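Predicted component of a thermophile-specific DNA repair system, contains a RAMP domain (Methanopyrus kandleri, PDB 4N0L) binds CRISPR RNA as the Csm3 protein of a type III-A CRISPR antiviral defence system, and may also act as an endonuclease. Local coordinates at residues E13-T18 with V218-R223; L251-G256 with V268-A273. All coordinates share one frame; numbering follows the deposited sequence.

Contact 1. Residues E13-T18 with V218-R223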
# COMPACT_ATOMS: atom_id res chain seq x y z
N GLU A 13 3.19 2.86 -13.79
CA GLU A 13 3.21 4.28 -13.48
C GLU A 13 1.87 4.78 -12.96
O GLU A 13 0.83 4.13 -13.12
CB GLU A 13 3.62 5.09 -14.72
CG GLU A 13 2.61 5.06 -15.86
CD GLU A 13 3.05 5.87 -17.07
OE1 GLU A 13 2.21 6.06 -17.98
OE2 GLU A 13 4.22 6.31 -17.11
N ILE A 14 1.91 5.94 -12.32
CA ILE A 14 0.71 6.61 -11.84
C ILE A 14 0.32 7.72 -12.81
O ILE A 14 1.12 8.61 -13.09
CB ILE A 14 0.90 7.21 -10.44
CG1 ILE A 14 1.37 6.14 -9.45
CG2 ILE A 14 -0.38 7.89 -9.97
CD1 ILE A 14 1.86 6.71 -8.14
N ARG A 15 -0.89 7.65 -13.34
CA ARG A 15 -1.41 8.75 -14.16
C ARG A 15 -2.43 9.56 -13.37
O ARG A 15 -3.33 9.00 -12.76
CB ARG A 15 -2.05 8.23 -15.45
CG ARG A 15 -2.58 9.36 -16.32
CD ARG A 15 -3.30 8.86 -17.56
NE ARG A 15 -3.87 9.97 -18.32
CZ ARG A 15 -5.09 10.45 -18.13
NH1 ARG A 15 -5.88 9.92 -17.20
NH2 ARG A 15 -5.53 11.47 -18.86
N LEU A 16 -2.26 10.88 -13.37
CA LEU A 16 -3.25 11.76 -12.75
C LEU A 16 -4.42 12.01 -13.69
O LEU A 16 -4.24 12.44 -14.82
CB LEU A 16 -2.61 13.09 -12.35
CG LEU A 16 -1.61 13.05 -11.20
CD1 LEU A 16 -0.57 14.14 -11.37
CD2 LEU A 16 -2.33 13.21 -9.86
N ARG A 17 -5.63 11.73 -13.21
CA ARG A 17 -6.84 12.03 -13.97
C ARG A 17 -7.22 13.50 -13.78
O ARG A 17 -7.92 14.08 -14.61
CB ARG A 17 -8.01 11.13 -13.56
CG ARG A 17 -7.68 9.65 -13.54
CD ARG A 17 -8.92 8.79 -13.74
NE ARG A 17 -9.80 8.81 -12.57
CZ ARG A 17 -10.83 9.64 -12.42
NH1 ARG A 17 -11.11 10.52 -13.36
NH2 ARG A 17 -11.57 9.58 -11.32
N THR A 18 -6.75 14.09 -12.68
CA THR A 18 -6.94 15.51 -12.44
C THR A 18 -5.61 16.17 -12.12
O THR A 18 -4.70 15.52 -11.61
CB THR A 18 -7.92 15.78 -11.27
OG1 THR A 18 -7.42 15.17 -10.07
CG2 THR A 18 -9.30 15.22 -11.58
N VAL A 218 0.60 20.65 -11.12
CA VAL A 218 0.90 19.45 -11.89
C VAL A 218 -0.26 19.18 -12.85
O VAL A 218 -1.37 18.91 -12.40
CB VAL A 218 1.12 18.23 -10.97
CG1 VAL A 218 1.53 17.02 -11.79
CG2 VAL A 218 2.17 18.55 -9.92
N PRO A 219 -0.00 19.26 -14.16
CA PRO A 219 -1.07 19.11 -15.15
C PRO A 219 -1.72 17.74 -15.14
O PRO A 219 -1.08 16.75 -14.79
CB PRO A 219 -0.36 19.35 -16.49
CG PRO A 219 0.91 20.05 -16.15
CD PRO A 219 1.30 19.57 -14.79
N LYS A 220 -3.00 17.69 -15.51
CA LYS A 220 -3.70 16.43 -15.69
C LYS A 220 -3.02 15.62 -16.79
O LYS A 220 -2.58 16.18 -17.79
CB LYS A 220 -5.18 16.69 -16.02
CG LYS A 220 -5.87 15.60 -16.81
CD LYS A 220 -7.29 16.01 -17.14
CE LYS A 220 -7.96 14.97 -18.02
NZ LYS A 220 -9.42 15.21 -18.15
N GLY A 221 -2.91 14.31 -16.60
CA GLY A 221 -2.23 13.46 -17.56
C GLY A 221 -0.78 13.21 -17.22
O GLY A 221 -0.10 12.41 -17.87
N SER A 222 -0.29 13.91 -16.19
CA SER A 222 1.08 13.71 -15.72
C SER A 222 1.28 12.29 -15.23
O SER A 222 0.35 11.64 -14.75
CB SER A 222 1.41 14.70 -14.59
OG SER A 222 1.34 16.03 -15.05
N ARG A 223 2.51 11.80 -15.35
CA ARG A 223 2.78 10.40 -15.04
C ARG A 223 4.01 10.25 -14.17
O ARG A 223 5.06 10.84 -14.43
CB ARG A 223 2.92 9.60 -16.34
CG ARG A 223 1.61 9.51 -17.12
CD ARG A 223 1.84 9.16 -18.57
NE ARG A 223 0.65 9.37 -19.38
CZ ARG A 223 -0.14 8.39 -19.83
NH1 ARG A 223 0.15 7.13 -19.54
NH2 ARG A 223 -1.20 8.67 -20.57
O HOH W 1 -2.18 11.29 -20.50

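Contact 2. Residues L251-G256 with V268-A273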
# COMPACT_ATOMS: atom_id res chain seq x y z
N LEU A 251 -8.75 1.60 -4.03
CA LEU A 251 -9.35 2.58 -3.13
C LEU A 251 -8.73 3.96 -3.31
O LEU A 251 -9.43 4.97 -3.25
CB LEU A 251 -9.20 2.12 -1.68
CG LEU A 251 -10.01 0.89 -1.29
CD1 LEU A 251 -9.56 0.37 0.06
CD2 LEU A 251 -11.50 1.21 -1.28
N VAL A 252 -7.42 4.00 -3.50
CA VAL A 252 -6.72 5.25 -3.75
C VAL A 252 -7.19 5.87 -5.07
O VAL A 252 -7.34 7.09 -5.18
CB VAL A 252 -5.19 5.05 -3.77
CG1 VAL A 252 -4.48 6.34 -4.14
CG2 VAL A 252 -4.71 4.57 -2.41
N GLU A 253 -7.43 5.03 -6.07
CA GLU A 253 -8.00 5.48 -7.34
C GLU A 253 -9.37 6.12 -7.13
O GLU A 253 -9.64 7.20 -7.65
CB GLU A 253 -8.10 4.33 -8.34
CG GLU A 253 -6.75 3.78 -8.81
CD GLU A 253 -6.88 2.68 -9.85
OE1 GLU A 253 -7.93 2.01 -9.90
OE2 GLU A 253 -5.91 2.47 -10.62
N ASP A 254 -10.22 5.45 -6.36
CA ASP A 254 -11.60 5.91 -6.14
C ASP A 254 -11.70 7.15 -5.25
O ASP A 254 -12.63 7.94 -5.38
CB ASP A 254 -12.44 4.79 -5.53
CG ASP A 254 -12.71 3.66 -6.50
OD1 ASP A 254 -13.13 2.58 -6.04
OD2 ASP A 254 -12.50 3.84 -7.72
N GLN A 255 -10.75 7.31 -4.33
CA GLN A 255 -10.88 8.35 -3.31
C GLN A 255 -9.75 9.39 -3.34
O GLN A 255 -9.81 10.37 -2.60
CB GLN A 255 -10.96 7.70 -1.93
CG GLN A 255 -12.29 7.01 -1.65
CD GLN A 255 -12.28 6.20 -0.36
OE1 GLN A 255 -12.18 4.98 -0.38
NE2 GLN A 255 -12.40 6.89 0.77
N GLY A 256 -8.74 9.18 -4.18
CA GLY A 256 -7.67 10.15 -4.33
C GLY A 256 -6.43 9.84 -3.49
O GLY A 256 -6.54 9.26 -2.41
N VAL A 268 -6.19 9.49 -9.47
CA VAL A 268 -5.08 8.79 -10.10
C VAL A 268 -5.45 7.43 -10.67
O VAL A 268 -6.44 6.81 -10.27
CB VAL A 268 -3.89 8.58 -9.12
CG1 VAL A 268 -3.31 9.91 -8.66
CG2 VAL A 268 -4.32 7.71 -7.94
N GLU A 269 -4.63 6.96 -11.60
CA GLU A 269 -4.72 5.61 -12.13
C GLU A 269 -3.41 4.90 -11.87
O GLU A 269 -2.34 5.45 -12.13
CB GLU A 269 -4.99 5.63 -13.64
CG GLU A 269 -6.27 6.32 -14.07
CD GLU A 269 -6.29 6.57 -15.57
OE1 GLU A 269 -5.36 6.12 -16.27
OE2 GLU A 269 -7.23 7.24 -16.05
N PHE A 270 -3.47 3.68 -11.35
CA PHE A 270 -2.28 2.86 -11.24
C PHE A 270 -2.18 1.92 -12.44
O PHE A 270 -2.83 0.88 -12.48
CB PHE A 270 -2.27 2.07 -9.93
CG PHE A 270 -2.21 2.93 -8.71
CD1 PHE A 270 -3.37 3.28 -8.03
CD2 PHE A 270 -1.00 3.40 -8.24
CE1 PHE A 270 -3.32 4.08 -6.90
CE2 PHE A 270 -0.93 4.20 -7.11
CZ PHE A 270 -2.10 4.54 -6.44
N ARG A 271 -1.33 2.29 -13.40
CA ARG A 271 -1.17 1.49 -14.60
C ARG A 271 -0.03 0.51 -14.38
O ARG A 271 1.14 0.88 -14.47
CB ARG A 271 -0.91 2.38 -15.82
CG ARG A 271 -2.11 3.24 -16.20
CD ARG A 271 -1.78 4.21 -17.33
NE ARG A 271 -2.97 4.96 -17.74
CZ ARG A 271 -3.21 5.35 -18.99
NH1 ARG A 271 -2.34 5.09 -19.96
NH2 ARG A 271 -4.32 6.03 -19.27
N ILE A 272 -0.38 -0.73 -14.08
CA ILE A 272 0.60 -1.72 -13.67
C ILE A 272 0.89 -2.68 -14.81
O ILE A 272 0.03 -3.48 -15.20
CB ILE A 272 0.12 -2.50 -12.43
CG1 ILE A 272 -0.16 -1.53 -11.28
CG2 ILE A 272 1.14 -3.55 -12.03
CD1 ILE A 272 -0.90 -2.15 -10.11
N ALA A 273 2.10 -2.60 -15.35
CA ALA A 273 2.46 -3.34 -16.55
C ALA A 273 2.89 -4.77 -16.26
O ALA A 273 2.69 -5.66 -17.08
CB ALA A 273 3.57 -2.60 -17.29
O HOH W 2 -7.77 8.81 -7.49

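Contact 1. Residues E13-T18 with V218-R223
E13 and R223 meet because chi1 of the glutamate (67°) sets its CG between the backbone N and the carbonyl carbon, while R223 keeps CG beside its own backbone N and runs extended to NE. They belong to neighbouring antiparallel strands, 7-16 and 223-231, in the central sheet of an RRM-like fold. R223 NH1 donates to E13 OE1 at 2.8 Å and 164°, a salt bridge with the oxygen in the guanidinium plane although the carboxylate plane is turned 53° from it. The other oxygen, OE2, is taken by T306.

R15 and R223 form a non-hydrogen-bonded antiparallel pair with CA atoms 4.6 Å apart, so both side chains stand on one face. R15 CD lies over the rim of the R223 guanidinium, 3.7 Å from NH2. Water 1 accepts from both R15 NE and R223 NH2, which would ease the closeness of two positive charges.

Ahead of R223, a type II beta turn from P219 to S222 is held to the strand end by two backbone bonds: L16 N to S222 O, 3.0 Å, and G221 N to L16 O, 2.9 Å. G221 has positive phi, at which a CB would jam against the K220 carbonyl O. On the face of the sheet away from the arginines, L16 CD1 touches V218 CG1 at 3.6 Å, the two side chains crossing at about a right angle.

Contact 2. Residues L251-G256 with V268-A273
E253 and F270 carry the polar part of this contact. The glutamate's CG lies beside its backbone N (chi1 -67°) and the chain beyond is extended, which carries the carboxylate from the helix to the strand. There OE2 accepts from F270 N at 2.8 Å and 172°, through the lone pair pointing away from OE1. The same oxygen forms a salt bridge with R332 NE; a main-chain N-H and a charged side chain thus grip one buried atom, which should favour the ionised carboxylate. Water 2 donates to V252 O at 2.9 Å and may bridge to the strand, but its modelled links to E253 O and V268 N are so short that this is doubtful.

The axes of helix 251-255 and strand 268-273 approach to 7.3 Å at 154°, nearly antiparallel. Helix 238-255, whose last turn this is, is the connection in a split beta-alpha-beta unit of the RRM-like fold: strands 223-231 and 268-278 run parallel to each other with strand 7-16 between them.

Apolar contacts gather at the edge of the F270 ring. V252 CG1 lies in the ring plane 3.8 Å from CE1, and E253 CG approaches CD1 to 3.5 Å, also near that plane. V252 CG1 in addition meets V268 CG2 at 4.0 Å. L61 of helix 51-69 packs on V252, and I14 and P333 pack on F270.

Charges alternate with these residues along the strand. E269 and R271 have their CB atoms turned away from the helix, and R271 grips E269 OE1 side-on, with NE at 3.0 Å and NH2 at 3.2 Å. R271 NH1 has a second acidic partner, E304 OE1.

In the fold
From the N terminus, strand 7-16 supplies the first side of contact 1 and then waits some 200 residues, about a third of them helical, for 218-223 to close that loop at the entry to strand 223-231. The chain continues through helix 238-255, whose last turn opens contact 2, and, 11 residues beyond segment 251-256, returns as strand 268-278. The two closures are in series, neither nested nor crossed. They are nevertheless joined laterally, since strands 7-16 and 268-278 are neighbours: E13 O lies 2.9 Å from R271 N, a probable hydrogen bond. Contact 1 thus ties strand 7-16 to one neighbour, and contact 2 packs a helix on the other, with centres 11 Å apart.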